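PDB 6AQZ: gdp-l-fucose synthetase from Naegleria fowleri, which probably catalyses epimerisation followed by NADPH-dependent reduction to form GDP-L-fucose, and binds NADP in a Rossmann-type fold. Local coordinates for residues A276-D281 with Q323-T328; N192-H197 with T319-A324; K145-P150 with L165-R170. All coordinates share one frame; numbering follows the deposited sequence.

Contact 1: A276-D281 with Q323-T328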
loop_
_atom_site.group_PDB
_atom_site.type_symbol
_atom_site.label_atom_id
_atom_site.label_comp_id
_atom_site.label_asym_id
_atom_site.label_seq_id
_atom_site.Cartn_x
_atom_site.Cartn_y
_atom_site.Cartn_z
ATOM N N ALA A 276 -1.443 28.783 21.949
ATOM C CA ALA A 276 -2.459 28.934 22.979
ATOM C C ALA A 276 -2.608 30.394 23.411
ATOM O O ALA A 276 -3.728 30.863 23.648
ATOM C CB ALA A 276 -2.111 28.031 24.163
ATOM N N GLN A 277 -1.485 31.113 23.557
ATOM C CA GLN A 277 -1.532 32.527 23.930
ATOM C C GLN A 277 -2.189 33.370 22.840
ATOM O O GLN A 277 -3.003 34.258 23.132
ATOM C CB GLN A 277 -0.128 33.049 24.221
ATOM C CG GLN A 277 -0.097 34.482 24.686
ATOM C CD GLN A 277 -0.799 34.660 26.016
ATOM O OE1 GLN A 277 -0.816 33.751 26.839
ATOM N NE2 GLN A 277 -1.382 35.832 26.235
ATOM N N THR A 278 -1.848 33.100 21.577
ATOM C CA THR A 278 -2.457 33.831 20.473
ATOM C C THR A 278 -3.952 33.594 20.437
ATOM O O THR A 278 -4.733 34.515 20.172
ATOM C CB THR A 278 -1.836 33.383 19.151
ATOM O OG1 THR A 278 -0.419 33.356 19.289
ATOM C CG2 THR A 278 -2.226 34.317 18.014
ATOM N N ILE A 279 -4.364 32.353 20.693
ATOM C CA ILE A 279 -5.778 32.027 20.776
ATOM C C ILE A 279 -6.399 32.740 21.958
ATOM O O ILE A 279 -7.488 33.315 21.854
ATOM C CB ILE A 279 -5.959 30.505 20.878
ATOM C CG1 ILE A 279 -5.561 29.836 19.553
ATOM C CG2 ILE A 279 -7.381 30.163 21.325
ATOM C CD1 ILE A 279 -5.589 28.316 19.604
ATOM N N LYS A 280 -5.697 32.734 23.093
ATOM C CA LYS A 280 -6.189 33.423 24.273
ATOM C C LYS A 280 -6.446 34.893 23.960
ATOM O O LYS A 280 -7.554 35.397 24.179
ATOM C CB LYS A 280 -5.189 33.266 25.423
ATOM C CG LYS A 280 -5.577 34.069 26.651
ATOM C CD LYS A 280 -4.551 33.995 27.774
ATOM C CE LYS A 280 -4.833 35.111 28.775
ATOM N NZ LYS A 280 -4.307 34.804 30.123
ATOM N N ASP A 281 -5.457 35.575 23.366
ATOM C CA ASP A 281 -5.580 37.005 23.114
ATOM C C ASP A 281 -6.481 37.345 21.938
ATOM O O ASP A 281 -6.824 38.522 21.777
ATOM C CB ASP A 281 -4.203 37.618 22.847
ATOM C CG ASP A 281 -3.280 37.517 24.027
ATOM O OD1 ASP A 281 -3.770 37.598 25.174
ATOM O OD2 ASP A 281 -2.061 37.360 23.802
ATOM N N GLN A 323 -2.726 37.355 12.560
ATOM C CA GLN A 323 -3.891 37.765 11.775
ATOM C C GLN A 323 -4.718 36.555 11.339
ATOM O O GLN A 323 -5.955 36.613 11.330
ATOM C CB GLN A 323 -3.452 38.617 10.581
ATOM C CG GLN A 323 -4.565 39.015 9.594
ATOM C CD GLN A 323 -4.024 39.655 8.299
ATOM O OE1 GLN A 323 -2.933 40.240 8.278
ATOM N NE2 GLN A 323 -4.790 39.536 7.216
ATOM N N ALA A 324 -4.058 35.441 10.994
ATOM C CA ALA A 324 -4.809 34.254 10.595
ATOM C C ALA A 324 -5.592 33.678 11.773
ATOM O O ALA A 324 -6.739 33.241 11.609
ATOM C CB ALA A 324 -3.875 33.194 9.996
ATOM N N ILE A 325 -5.002 33.678 12.970
ATOM C CA ILE A 325 -5.734 33.194 14.138
ATOM C C ILE A 325 -6.955 34.065 14.424
ATOM O O ILE A 325 -8.055 33.551 14.646
ATOM C CB ILE A 325 -4.815 33.129 15.367
ATOM C CG1 ILE A 325 -3.794 31.983 15.202
ATOM C CG2 ILE A 325 -5.680 33.020 16.617
ATOM C CD1 ILE A 325 -4.443 30.622 15.153
ATOM N N LYS A 326 -6.787 35.395 14.391
ATOM C CA LYS A 326 -7.906 36.297 14.671
ATOM C C LYS A 326 -9.029 36.104 13.656
ATOM O O LYS A 326 -10.215 36.140 14.013
ATOM C CB LYS A 326 -7.433 37.757 14.693
ATOM N N GLU A 327 -8.670 35.896 12.379
ATOM C CA GLU A 327 -9.681 35.647 11.354
ATOM C C GLU A 327 -10.427 34.345 11.631
ATOM O O GLU A 327 -11.648 34.265 11.456
ATOM C CB GLU A 327 -9.040 35.615 9.959
ATOM C CG GLU A 327 -8.682 36.999 9.406
ATOM C CD GLU A 327 -8.047 37.000 8.008
ATOM O OE1 GLU A 327 -7.943 35.931 7.339
ATOM O OE2 GLU A 327 -7.641 38.108 7.578
ATOM N N THR A 328 -9.718 33.319 12.088
ATOM C CA THR A 328 -10.394 32.063 12.389
ATOM C C THR A 328 -11.299 32.199 13.618
ATOM O O THR A 328 -12.454 31.749 13.597
ATOM C CB THR A 328 -9.354 30.956 12.581
ATOM O OG1 THR A 328 -8.520 30.884 11.412
ATOM C CG2 THR A 328 -10.041 29.608 12.800
#
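T278 and I325 carry this helix-to-helix contact, with I279 at its flank, and the side chains meet through carbon atoms alone. The helices approach closely here, the CA atoms of I279 and I325 lying 6.7 Å apart. At T278 the rotamer (chi1 -47°) sets the methyl CG2 anti to the backbone N, which turns it outward to the partner helix while OG1 is held back to bond the carbonyl O of Q274 one turn earlier. Threonine suits the place because its methyl is short enough for a tight approach and its hydroxyl is satisfied by its own helix. CG2 of T278 rests against the branch point of I325, 3.9 Å from CB; the two side chains cross at about a right angle. Isoleucine fits because its beta-branch forks CG1 and CG2 around that methyl, in buried, apolar surroundings. I325 has chi1 -71°, a rotamer that sends its own CG2 anti to the backbone N and onto the 276-281 helix. That methyl lies 4.0 Å from the backbone O of T278 and 4.3 Å from CG1 of I279. I279, whose CB does not point at the partner helix, meets it with CA and CG1.

Polar groups lie off this patch. NE2 of Q277 donates to OD2 of D281 at 3.0 Å, one turn on, and NE2 of Q323 reaches OE2 of E327 from above its carboxylate plane.

The pair belongs to a larger apolar layer. Helix 207-221 adds L211 and C215 against I279 and M212 against I325, while F194 of strand 184-194 packs on A324, I325 and T328; on another side A276 and Q277 lean on M289 of strand 289-292.

Contact 2: N192-H197 with T319-A324. With NAP (NADP nicotinamide-adenine-dinucleotide phosphate), chain G.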
loop_
_atom_site.group_PDB
_atom_site.type_symbol
_atom_site.label_atom_id
_atom_site.label_comp_id
_atom_site.label_asym_id
_atom_site.label_seq_id
_atom_site.Cartn_x
_atom_site.Cartn_y
_atom_site.Cartn_z
ATOM N N ASN A 192 0.243 20.982 9.270
ATOM C CA ASN A 192 -0.908 21.283 10.125
ATOM C C ASN A 192 -1.720 22.466 9.614
ATOM O O ASN A 192 -1.268 23.615 9.660
ATOM C CB ASN A 192 -0.433 21.559 11.548
ATOM C CG ASN A 192 0.472 20.464 12.065
ATOM O OD1 ASN A 192 0.011 19.376 12.383
ATOM N ND2 ASN A 192 1.775 20.731 12.097
ATOM N N LEU A 193 -2.918 22.196 9.142
ATOM C CA LEU A 193 -3.808 23.236 8.661
ATOM C C LEU A 193 -4.710 23.744 9.786
ATOM O O LEU A 193 -5.019 23.018 10.735
ATOM C CB LEU A 193 -4.670 22.719 7.502
ATOM C CG LEU A 193 -3.958 22.218 6.247
ATOM C CD1 LEU A 193 -4.962 21.927 5.119
ATOM C CD2 LEU A 193 -2.846 23.150 5.808
ATOM N N PHE A 194 -5.117 25.011 9.685
ATOM C CA PHE A 194 -6.152 25.532 10.578
ATOM C C PHE A 194 -6.969 26.580 9.845
ATOM O O PHE A 194 -6.536 27.164 8.843
ATOM C CB PHE A 194 -5.559 26.130 11.868
ATOM C CG PHE A 194 -4.740 27.371 11.638
ATOM C CD1 PHE A 194 -3.422 27.274 11.176
ATOM C CD2 PHE A 194 -5.299 28.645 11.834
ATOM C CE1 PHE A 194 -2.669 28.417 10.956
ATOM C CE2 PHE A 194 -4.557 29.798 11.597
ATOM C CZ PHE A 194 -3.238 29.682 11.170
ATOM N N GLY A 195 -8.166 26.822 10.359
ATOM C CA GLY A 195 -8.994 27.853 9.797
ATOM C C GLY A 195 -10.472 27.573 9.893
ATOM O O GLY A 195 -10.927 26.646 10.581
ATOM N N PRO A 196 -11.252 28.387 9.191
ATOM C CA PRO A 196 -12.706 28.242 9.258
ATOM C C PRO A 196 -13.159 26.922 8.659
ATOM O O PRO A 196 -12.483 26.326 7.820
ATOM C CB PRO A 196 -13.234 29.450 8.460
ATOM C CG PRO A 196 -12.104 30.003 7.737
ATOM C CD PRO A 196 -10.842 29.604 8.476
ATOM N N HIS A 197 -14.318 26.459 9.131
ATOM C CA HIS A 197 -14.947 25.205 8.718
ATOM C C HIS A 197 -14.145 23.972 9.121
ATOM O O HIS A 197 -14.391 22.886 8.600
ATOM C CB HIS A 197 -15.210 25.193 7.214
ATOM C CG HIS A 197 -16.135 26.277 6.767
ATOM N ND1 HIS A 197 -17.503 26.185 6.895
ATOM C CD2 HIS A 197 -15.888 27.477 6.189
ATOM C CE1 HIS A 197 -18.060 27.281 6.410
ATOM N NE2 HIS A 197 -17.103 28.079 5.972
ATOM N N THR A 319 0.053 34.756 5.188
ATOM C CA THR A 319 -0.690 35.529 6.186
ATOM C C THR A 319 0.028 35.424 7.528
ATOM O O THR A 319 0.354 34.314 7.955
ATOM C CB THR A 319 -2.125 35.005 6.355
ATOM O OG1 THR A 319 -2.822 35.007 5.105
ATOM C CG2 THR A 319 -2.895 35.855 7.381
ATOM N N PRO A 320 0.318 36.538 8.201
ATOM C CA PRO A 320 0.913 36.450 9.543
ATOM C C PRO A 320 0.055 35.595 10.469
ATOM O O PRO A 320 -1.178 35.597 10.383
ATOM C CB PRO A 320 0.962 37.910 10.005
ATOM C CG PRO A 320 1.022 38.694 8.752
ATOM C CD PRO A 320 0.207 37.929 7.735
ATOM N N PHE A 321 0.730 34.837 11.344
ATOM C CA PHE A 321 0.050 33.871 12.207
ATOM C C PHE A 321 -1.024 34.554 13.065
ATOM O O PHE A 321 -2.170 34.088 13.145
ATOM C CB PHE A 321 1.095 33.138 13.069
ATOM C CG PHE A 321 0.516 32.086 13.980
ATOM C CD1 PHE A 321 -0.076 30.947 13.462
ATOM C CD2 PHE A 321 0.541 32.250 15.354
ATOM C CE1 PHE A 321 -0.645 29.988 14.305
ATOM C CE2 PHE A 321 -0.012 31.297 16.198
ATOM C CZ PHE A 321 -0.604 30.166 15.678
ATOM N N GLU A 322 -0.679 35.681 13.684
ATOM C CA GLU A 322 -1.643 36.377 14.537
ATOM C C GLU A 322 -2.894 36.788 13.759
ATOM O O GLU A 322 -4.019 36.543 14.211
ATOM C CB GLU A 322 -0.987 37.602 15.185
ATOM C CG GLU A 322 0.209 37.303 16.121
ATOM C CD GLU A 322 1.461 36.781 15.398
ATOM O OE1 GLU A 322 1.552 36.919 14.159
ATOM O OE2 GLU A 322 2.351 36.221 16.077
ATOM N N GLN A 323 -2.726 37.355 12.560
ATOM C CA GLN A 323 -3.891 37.765 11.775
ATOM C C GLN A 323 -4.718 36.555 11.339
ATOM O O GLN A 323 -5.955 36.613 11.330
ATOM C CB GLN A 323 -3.452 38.617 10.581
ATOM C CG GLN A 323 -4.565 39.015 9.594
ATOM C CD GLN A 323 -4.024 39.655 8.299
ATOM O OE1 GLN A 323 -2.933 40.240 8.278
ATOM N NE2 GLN A 323 -4.790 39.536 7.216
ATOM N N ALA A 324 -4.058 35.441 10.994
ATOM C CA ALA A 324 -4.809 34.254 10.595
ATOM C C ALA A 324 -5.592 33.678 11.773
ATOM O O ALA A 324 -6.739 33.241 11.609
ATOM C CB ALA A 324 -3.875 33.194 9.996
HETATM P PA NAP G . -12.049 17.492 6.573
HETATM O O1A NAP G . -12.284 16.393 7.564
HETATM O O2A NAP G . -12.107 18.942 6.977
HETATM O O5B NAP G . -13.041 17.332 5.262
HETATM C C5B NAP G . -12.716 16.134 4.648
HETATM C C4B NAP G . -13.603 16.039 3.378
HETATM O O4B NAP G . -13.677 14.674 2.893
HETATM C C3B NAP G . -15.071 16.568 3.643
HETATM O O3B NAP G . -15.543 17.249 2.512
HETATM C C2B NAP G . -15.865 15.255 3.701
HETATM O O2B NAP G . -17.107 15.346 3.223
HETATM C C1B NAP G . -15.050 14.460 2.593
HETATM N N9A NAP G . -15.334 13.030 2.634
HETATM C C8A NAP G . -14.960 12.127 3.609
HETATM N N7A NAP G . -15.372 10.865 3.352
HETATM C C5A NAP G . -16.058 10.971 2.153
HETATM C C6A NAP G . -16.716 10.016 1.383
HETATM N N6A NAP G . -16.744 8.683 1.791
HETATM N N1A NAP G . -17.309 10.348 0.210
HETATM C C2A NAP G . -17.216 11.672 -0.116
HETATM N N3A NAP G . -16.631 12.705 0.527
HETATM C C4A NAP G . -16.040 12.313 1.681
HETATM O O3 NAP G . -10.514 17.070 6.070
HETATM P PN NAP G . -9.606 18.316 5.673
HETATM O O1N NAP G . -10.209 19.202 4.651
HETATM O O2N NAP G . -8.776 18.839 6.823
HETATM O O5D NAP G . -8.319 17.573 4.748
HETATM C C5D NAP G . -8.697 17.238 3.473
HETATM C C4D NAP G . -7.426 16.714 2.844
HETATM O O4D NAP G . -6.325 17.443 3.412
HETATM C C3D NAP G . -7.241 15.189 3.303
HETATM O O3D NAP G . -6.786 14.438 2.231
HETATM C C2D NAP G . -6.189 15.291 4.430
HETATM O O2D NAP G . -5.321 14.228 4.490
HETATM C C1D NAP G . -5.376 16.529 3.949
HETATM N N1N NAP G . -4.605 17.113 5.084
HETATM C C2N NAP G . -5.217 17.842 6.106
HETATM C C3N NAP G . -4.470 18.334 7.156
HETATM C C7N NAP G . -5.145 19.101 8.251
HETATM O O7N NAP G . -4.546 19.492 9.268
HETATM N N7N NAP G . -6.510 19.389 8.140
HETATM C C4N NAP G . -3.008 18.119 7.261
HETATM C C5N NAP G . -2.444 17.317 6.133
HETATM C C6N NAP G . -3.208 16.870 5.134
HETATM P P2B NAP G . -18.436 15.793 4.437
HETATM O O1X NAP G . -18.032 17.205 4.732
HETATM O O2X NAP G . -19.668 15.598 3.549
HETATM O O3X NAP G . -18.176 14.765 5.497
#
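The C-terminal end of strand 184-194, in the Rossmann-type sheet, brings L193 to the NADP and F194 to helix 321-335, where it meets F321 and A324. Successive residues thus serve different sides of the strand. The F194 side chain takes the cramped rotamer with CG between the backbone N and the carbonyl carbon (chi1 67°), which extends the ring toward the first turn of the helix. Its outer edge, CE2 and CZ, abuts CB of A324, with CZ at 3.8 Å and the methyl close to the ring plane. Alanine suits this position because its single methyl lets the ring edge come close to the helix backbone. F321 supplies the second aromatic group: its edge is directed at the F194 face in an offset edge-to-face stack, centroids 5.8 Å apart and planes at 71°. The nearest atoms of this pair are CE1 of F321 and CZ of F194, 4.1 Å apart. P320 fits the N-cap position just before the helix, and its O accepts a bond from A324 N. Y239, on the neighbouring strand 234-239, also meets the F194 ring.

On the cofactor side, the backbone N of L193 donates to O7N of the nicotinamide carboxamide at 3.2 Å, with a fairly straight N-H...O angle of 160°. The leucine side chain adds apolar contact, its CG 4.0 Å from C3N of the nicotinamide ring.

The chemistry divides accordingly: dispersion and aromatic packing join the strand end to the C-terminal helix, and a directional amide bond holds the carboxamide oxygen. Because that bond comes from the main chain, it depends on where the strand lies, which is set chiefly by pairing with strand 234-239, through backbone hydrogen bonds of N192 and F194 with L238.

Contact 3: K145-P150 with L165-R170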
loop_
_atom_site.group_PDB
_atom_site.type_symbol
_atom_site.label_atom_id
_atom_site.label_comp_id
_atom_site.label_asym_id
_atom_site.label_seq_id
_atom_site.Cartn_x
_atom_site.Cartn_y
_atom_site.Cartn_z
ATOM N N LYS A 145 11.846 11.555 0.720
ATOM C CA LYS A 145 11.932 10.540 1.758
ATOM C C LYS A 145 10.613 9.820 2.037
ATOM O O LYS A 145 10.584 8.920 2.884
ATOM C CB LYS A 145 12.444 11.195 3.032
ATOM C CG LYS A 145 13.859 11.688 2.888
ATOM C CD LYS A 145 14.189 12.667 3.988
ATOM C CE LYS A 145 15.651 12.621 4.362
ATOM N NZ LYS A 145 15.896 13.622 5.420
ATOM N N LEU A 146 9.565 10.122 1.273
ATOM C CA LEU A 146 8.226 9.592 1.526
ATOM C C LEU A 146 8.181 8.065 1.711
ATOM O O LEU A 146 7.487 7.577 2.614
ATOM C CB LEU A 146 7.308 10.025 0.382
ATOM C CG LEU A 146 5.881 9.501 0.430
ATOM C CD1 LEU A 146 5.162 9.964 1.712
ATOM C CD2 LEU A 146 5.133 9.992 -0.787
ATOM N N HIS A 147 8.895 7.290 0.879
ATOM C CA HIS A 147 8.771 5.827 0.914
ATOM C C HIS A 147 9.987 5.139 1.517
ATOM O O HIS A 147 10.113 3.915 1.414
ATOM C CB HIS A 147 8.533 5.271 -0.494
ATOM C CG HIS A 147 7.335 5.847 -1.177
ATOM N ND1 HIS A 147 6.048 5.420 -0.922
ATOM C CD2 HIS A 147 7.228 6.814 -2.118
ATOM C CE1 HIS A 147 5.198 6.111 -1.660
ATOM N NE2 HIS A 147 5.886 6.968 -2.392
ATOM N N GLU A 148 10.876 5.885 2.161
ATOM C CA GLU A 148 12.142 5.332 2.641
ATOM C C GLU A 148 11.967 4.739 4.043
ATOM O O GLU A 148 12.637 5.122 5.001
ATOM C CB GLU A 148 13.214 6.413 2.643
ATOM C CG GLU A 148 13.498 6.982 1.244
ATOM C CD GLU A 148 13.963 5.940 0.234
ATOM O OE1 GLU A 148 14.753 5.044 0.596
ATOM O OE2 GLU A 148 13.504 6.005 -0.928
ATOM N N GLY A 149 11.037 3.793 4.161
ATOM C CA GLY A 149 10.823 3.132 5.427
ATOM C C GLY A 149 9.397 3.222 5.933
ATOM O O GLY A 149 8.581 4.017 5.457
ATOM N N PRO A 150 9.074 2.397 6.925
ATOM C CA PRO A 150 7.689 2.293 7.358
ATOM C C PRO A 150 7.269 3.523 8.148
ATOM O O PRO A 150 8.089 4.136 8.852
ATOM C CB PRO A 150 7.689 1.035 8.243
ATOM C CG PRO A 150 9.075 0.960 8.759
ATOM C CD PRO A 150 9.964 1.493 7.668
ATOM N N LEU A 165 -1.748 6.339 -2.672
ATOM C CA LEU A 165 -2.325 7.391 -3.509
ATOM C C LEU A 165 -1.242 8.068 -4.346
ATOM O O LEU A 165 -1.432 8.319 -5.544
ATOM C CB LEU A 165 -3.089 8.403 -2.635
ATOM C CG LEU A 165 -3.525 9.804 -3.121
ATOM C CD1 LEU A 165 -4.401 9.720 -4.362
ATOM C CD2 LEU A 165 -4.311 10.548 -1.997
ATOM N N ASP A 166 -0.098 8.355 -3.726
ATOM C CA ASP A 166 1.040 8.877 -4.458
ATOM C C ASP A 166 1.502 7.892 -5.530
ATOM O O ASP A 166 1.723 8.286 -6.689
ATOM C CB ASP A 166 2.175 9.209 -3.488
ATOM C CG ASP A 166 3.500 9.490 -4.216
ATOM O OD1 ASP A 166 3.557 10.467 -4.981
ATOM O OD2 ASP A 166 4.489 8.745 -4.015
ATOM N N MET A 167 1.645 6.598 -5.167
ATOM C CA MET A 167 2.115 5.610 -6.151
ATOM C C MET A 167 1.115 5.449 -7.282
ATOM O O MET A 167 1.498 5.433 -8.454
ATOM C CB MET A 167 2.387 4.238 -5.523
ATOM C CG MET A 167 3.609 4.146 -4.616
ATOM S SD MET A 167 5.124 4.785 -5.387
ATOM C CE MET A 167 5.269 3.762 -6.864
ATOM N N LEU A 168 -0.181 5.387 -6.960
ATOM C CA LEU A 168 -1.169 5.195 -8.015
ATOM C C LEU A 168 -1.116 6.321 -9.040
ATOM O O LEU A 168 -1.298 6.081 -10.240
ATOM C CB LEU A 168 -2.576 5.084 -7.415
ATOM C CG LEU A 168 -3.634 4.800 -8.495
ATOM C CD1 LEU A 168 -3.251 3.589 -9.356
ATOM C CD2 LEU A 168 -5.027 4.628 -7.868
ATOM N N GLY A 169 -0.846 7.556 -8.587
ATOM C CA GLY A 169 -0.677 8.667 -9.515
ATOM C C GLY A 169 0.524 8.476 -10.430
ATOM O O GLY A 169 0.476 8.796 -11.622
ATOM N N ARG A 170 1.638 7.999 -9.872
ATOM C CA ARG A 170 2.805 7.768 -10.712
ATOM C C ARG A 170 2.504 6.711 -11.768
ATOM O O ARG A 170 2.853 6.874 -12.943
ATOM C CB ARG A 170 3.989 7.353 -9.844
ATOM C CG ARG A 170 4.342 8.353 -8.757
ATOM C CD ARG A 170 5.411 7.751 -7.853
ATOM N NE ARG A 170 5.693 8.595 -6.705
ATOM C CZ ARG A 170 6.698 9.459 -6.631
ATOM N NH1 ARG A 170 7.557 9.591 -7.665
ATOM N NH2 ARG A 170 6.857 10.166 -5.514
#
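H147 and D166 tie the loop 145-150 to helix 156-179 through a short, straight hydrogen bond: NE2 donates to OD2 at 2.8 Å with an angle of 168°. The carboxylate oxygen lies in the imidazole plane, and ring and carboxylate are nearly coplanar. This is the tight part. The same OD2 also takes NE of R170 at 3.0 Å and NH2 at 3.1 Å, a side-on salt bridge to one atom, so three N-H groups grip a single buried oxygen. R170 also bridges to E258 through NH1. The arginine would probably disfavour a proton on D166. L146 packs alongside, its CD2 3.5 Å from OD2 and its CG above one face of the H147 ring, toward the rim. M167, bent at chi2 and chi3, places SD 4.2 Å from the ring centroid, obliquely.

Away from this knot the loop is looser: E148, which ends the type I turn begun at K145, is exposed, yet it packs on P150 of the second subunit. Y160 and N156 of the second subunit pack on H147 and M167 respectively. Helix and loop meeting a second subunit here is consistent with the helical dimer interface typical of short-chain dehydrogenase/reductase relatives.

Contacts 1 and 2 are neighbours, their centres about 8 Å apart, and both use helix 321-335 and share Q323 and A324. They meet directly where CD1 of I325 lies 3.7 Å from CE2 of F194, and OG1 of T278 is as far from CE2 of F321. Contact 2 touches the NADP, whereas the I325 side chain of contact 1 stays about 13 Å from it. Contact 3 lies across the chain's centre, its centre about 35 Å from contact 1 and about 28 Å from contact 2 (nearest atoms about 25 and 13 Å). It is nonetheless tied to the cofactor: its helix 156-179 also carries Y158 and K162, which hydrogen-bond the NADP and match the family's Tyr-xxx-Lys pattern.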